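Local coordinates for DNA polymerase III, beta subunit (Eubacterium rectale, PDB 3T0P), which probably forms a ring-shaped head-to-tail dimer around DNA and tethers DNA polymerases and other proteins to it for processive replication, at residues V193-K198 with S235-G240. Numbering follows the deposited sequence.
Sequences VVVPGK and SRLIEG. With ACT (acetate ion), chain T.
Ile-238 grips the edge of strand 187-196. Its N-H donates a nearly straight bond to the carbonyl of Val-194 (N to O 2.8 Å, 176° at the hydrogen), and a water linking Val-194 N to Ile-238 O supplies a second, indirect bridge. With CG1 anti to the carbonyl carbon (chi1 -52°), the isoleucine places CD1 against both Val-194 CG1 and Pro-196 CA, each 3.9 Å away. Tight packing continues where Pro-196 CD lies 3.2 Å from Arg-236 O, the carbonyl that also accepts a bond from Ser-235 OG; that hydroxyl is bonded to Thr-199 as well. Within the central domain of this sliding clamp, the contact joins the edge strand 187-196 of one antiparallel sheet, just before helix 197-206 with Pro-196 as N-cap, to the loop that follows strand 231-236 of another. Leu-237 straddles Val-193, its CD1 3.8 Å from Val-193 CG1, while CD2 reaches Val-195 CG2. The other end is looser: the side chain of exposed Arg-236 makes a weak, long ion pair with Glu-51, and Lys-198 does not touch 235-240. Its bent chain brings NZ 2.7 Å from OXT of an acetate, a hydrogen bond, and into a salt bridge with Asp-49; an alanine here would probably leave Asp-49 without that partner.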
ATOM      1  N   VAL B 193      16.748  21.518 -23.175  1.00 52.09           N
ATOM      2  CA  VAL B 193      15.897  20.432 -23.675  1.00 50.49           C
ATOM      3  C   VAL B 193      14.702  20.188 -22.746  1.00 54.49           C
ATOM      4  O   VAL B 193      14.740  20.541 -21.562  1.00 54.87           O
ATOM      5  CB  VAL B 193      16.683  19.114 -23.898  1.00 52.54           C
ATOM      6  CG1 VAL B 193      17.779  19.294 -24.948  1.00 52.73           C
ATOM      7  CG2 VAL B 193      17.237  18.538 -22.589  1.00 50.34           C
ATOM      8  N   VAL B 194      13.657  19.552 -23.285  1.00 49.20           N
ATOM      9  CA  VAL B 194      12.462  19.226 -22.524  1.00 47.36           C
ATOM     10  C   VAL B 194      12.334  17.690 -22.517  1.00 51.95           C
ATOM     11  O   VAL B 194      12.136  17.057 -23.564  1.00 52.37           O
ATOM     12  CB  VAL B 194      11.187  19.945 -23.041  1.00 50.65           C
ATOM     13  CG1 VAL B 194       9.989  19.663 -22.132  1.00 48.99           C
ATOM     14  CG2 VAL B 194      11.414  21.448 -23.162  1.00 51.22           C
ATOM     15  N   VAL B 195      12.501  17.117 -21.324  1.00 46.40           N
ATOM     16  CA  VAL B 195      12.460  15.688 -21.061  1.00 46.19           C
ATOM     17  C   VAL B 195      11.017  15.290 -20.700  1.00 51.40           C
ATOM     18  O   VAL B 195      10.460  15.898 -19.787  1.00 50.18           O
ATOM     19  CB  VAL B 195      13.459  15.264 -19.932  1.00 46.37           C
ATOM     20  CG1 VAL B 195      13.512  13.743 -19.789  1.00 42.97           C
ATOM     21  CG2 VAL B 195      14.864  15.844 -20.180  1.00 46.72           C
ATOM     22  N   PRO B 196      10.433  14.246 -21.346  1.00 47.62           N
ATOM     23  CA  PRO B 196       9.073  13.814 -20.977  1.00 47.38           C
ATOM     24  C   PRO B 196       8.947  13.487 -19.485  1.00 49.50           C
ATOM     25  O   PRO B 196       9.901  12.988 -18.887  1.00 49.33           O
ATOM     26  CB  PRO B 196       8.864  12.547 -21.822  1.00 49.17           C
ATOM     27  CG  PRO B 196       9.780  12.728 -22.990  1.00 52.98           C
ATOM     28  CD  PRO B 196      10.979  13.417 -22.444  1.00 48.34           C
ATOM     29  N   GLY B 197       7.790  13.808 -18.901  1.00 43.82           N
ATOM     30  CA  GLY B 197       7.499  13.572 -17.494  1.00 42.47           C
ATOM     31  C   GLY B 197       7.585  12.112 -17.129  1.00 47.21           C
ATOM     32  O   GLY B 197       8.207  11.764 -16.119  1.00 47.50           O
ATOM     33  N   LYS B 198       7.012  11.241 -17.989  1.00 43.97           N
ATOM     34  CA  LYS B 198       7.047   9.791 -17.785  1.00 43.65           C
ATOM     35  C   LYS B 198       8.502   9.262 -17.671  1.00 46.57           C
ATOM     36  O   LYS B 198       8.748   8.380 -16.874  1.00 47.65           O
ATOM     37  CB  LYS B 198       6.305   9.070 -18.909  1.00 46.93           C
ATOM     38  CG  LYS B 198       6.060   7.578 -18.627  1.00 51.91           C
ATOM     39  CD  LYS B 198       5.218   6.895 -19.737  1.00 60.11           C
ATOM     40  CE  LYS B 198       5.873   6.828 -21.119  1.00 65.78           C
ATOM     41  NZ  LYS B 198       7.142   6.041 -21.132  1.00 63.56           N
ATOM     42  N   SER B 235      15.661   8.212 -23.916  1.00 46.13           N
ATOM     43  CA  SER B 235      14.359   8.836 -24.074  1.00 45.34           C
ATOM     44  C   SER B 235      14.362   9.852 -25.168  1.00 49.76           C
ATOM     45  O   SER B 235      15.339  10.587 -25.339  1.00 50.61           O
ATOM     46  CB  SER B 235      13.923   9.491 -22.767  1.00 46.80           C
ATOM     47  OG  SER B 235      12.716  10.231 -22.876  1.00 50.39           O
ATOM     48  N   ARG B 236      13.241   9.925 -25.915  1.00 46.47           N
ATOM     49  CA  ARG B 236      13.007  10.976 -26.905  1.00 45.41           C
ATOM     50  C   ARG B 236      12.825  12.284 -26.151  1.00 48.83           C
ATOM     51  O   ARG B 236      12.493  12.252 -24.977  1.00 46.92           O
ATOM     52  CB  ARG B 236      11.763  10.679 -27.728  1.00 45.71           C
ATOM     53  CG  ARG B 236      11.887   9.538 -28.744  1.00 56.90           C
ATOM     54  CD  ARG B 236      10.802   9.609 -29.829  1.00 71.11           C
ATOM     55  NE  ARG B 236       9.493  10.026 -29.306  1.00 86.37           N
ATOM     56  CZ  ARG B 236       8.380   9.294 -29.355  1.00100.60           C
ATOM     57  NH1 ARG B 236       8.383   8.103 -29.947  1.00 79.84           N
ATOM     58  NH2 ARG B 236       7.250   9.758 -28.833  1.00 89.21           N
ATOM     59  N   LEU B 237      13.084  13.423 -26.784  1.00 46.75           N
ATOM     60  CA  LEU B 237      12.895  14.723 -26.164  1.00 46.84           C
ATOM     61  C   LEU B 237      11.653  15.384 -26.763  1.00 53.44           C
ATOM     62  O   LEU B 237      11.253  15.030 -27.864  1.00 54.45           O
ATOM     63  CB  LEU B 237      14.144  15.600 -26.398  1.00 47.28           C
ATOM     64  CG  LEU B 237      15.419  15.161 -25.696  1.00 50.61           C
ATOM     65  CD1 LEU B 237      16.595  15.929 -26.240  1.00 52.16           C
ATOM     66  CD2 LEU B 237      15.309  15.319 -24.169  1.00 46.84           C
ATOM     67  N   ILE B 238      11.041  16.338 -26.053  1.00 50.79           N
ATOM     68  CA  ILE B 238       9.864  17.043 -26.580  1.00 50.82           C
ATOM     69  C   ILE B 238      10.334  18.219 -27.454  1.00 58.96           C
ATOM     70  O   ILE B 238      11.147  19.037 -27.010  1.00 57.31           O
ATOM     71  CB  ILE B 238       8.912  17.498 -25.454  1.00 51.11           C
ATOM     72  CG1 ILE B 238       8.564  16.309 -24.537  1.00 49.03           C
ATOM     73  CG2 ILE B 238       7.664  18.159 -26.055  1.00 50.70           C
ATOM     74  CD1 ILE B 238       7.800  16.638 -23.290  1.00 52.33           C
ATOM     75  N   GLU B 239       9.814  18.295 -28.692  1.00 60.66           N
ATOM     76  CA  GLU B 239      10.179  19.342 -29.641  1.00 63.56           C
ATOM     77  C   GLU B 239       9.381  20.634 -29.395  1.00 68.67           C
ATOM     78  O   GLU B 239       8.235  20.581 -28.937  1.00 68.02           O
ATOM     79  CB  GLU B 239       9.973  18.845 -31.082  1.00 66.63           C
ATOM     80  N   GLY B 240      10.013  21.773 -29.684  1.00 66.02           N
ATOM     81  CA  GLY B 240       9.404  23.097 -29.539  1.00 65.49           C
ATOM     82  C   GLY B 240      10.092  24.059 -28.587  1.00 69.63           C
ATOM     83  O   GLY B 240      10.901  23.663 -27.737  1.00 68.70           O
TER
HETATM   84  C   ACT T 377       6.070   3.309 -19.404  1.00 78.07           C
HETATM   85  O   ACT T 377       5.761   2.631 -18.437  1.00 78.38           O
HETATM   86  OXT ACT T 377       7.041   4.055 -19.322  1.00 77.15           O
HETATM   87  CH3 ACT T 377       5.204   3.232 -20.643  1.00 77.36           C
HETATM   88  O   HOH W   1      13.591  19.239 -25.943  1.00 44.29           O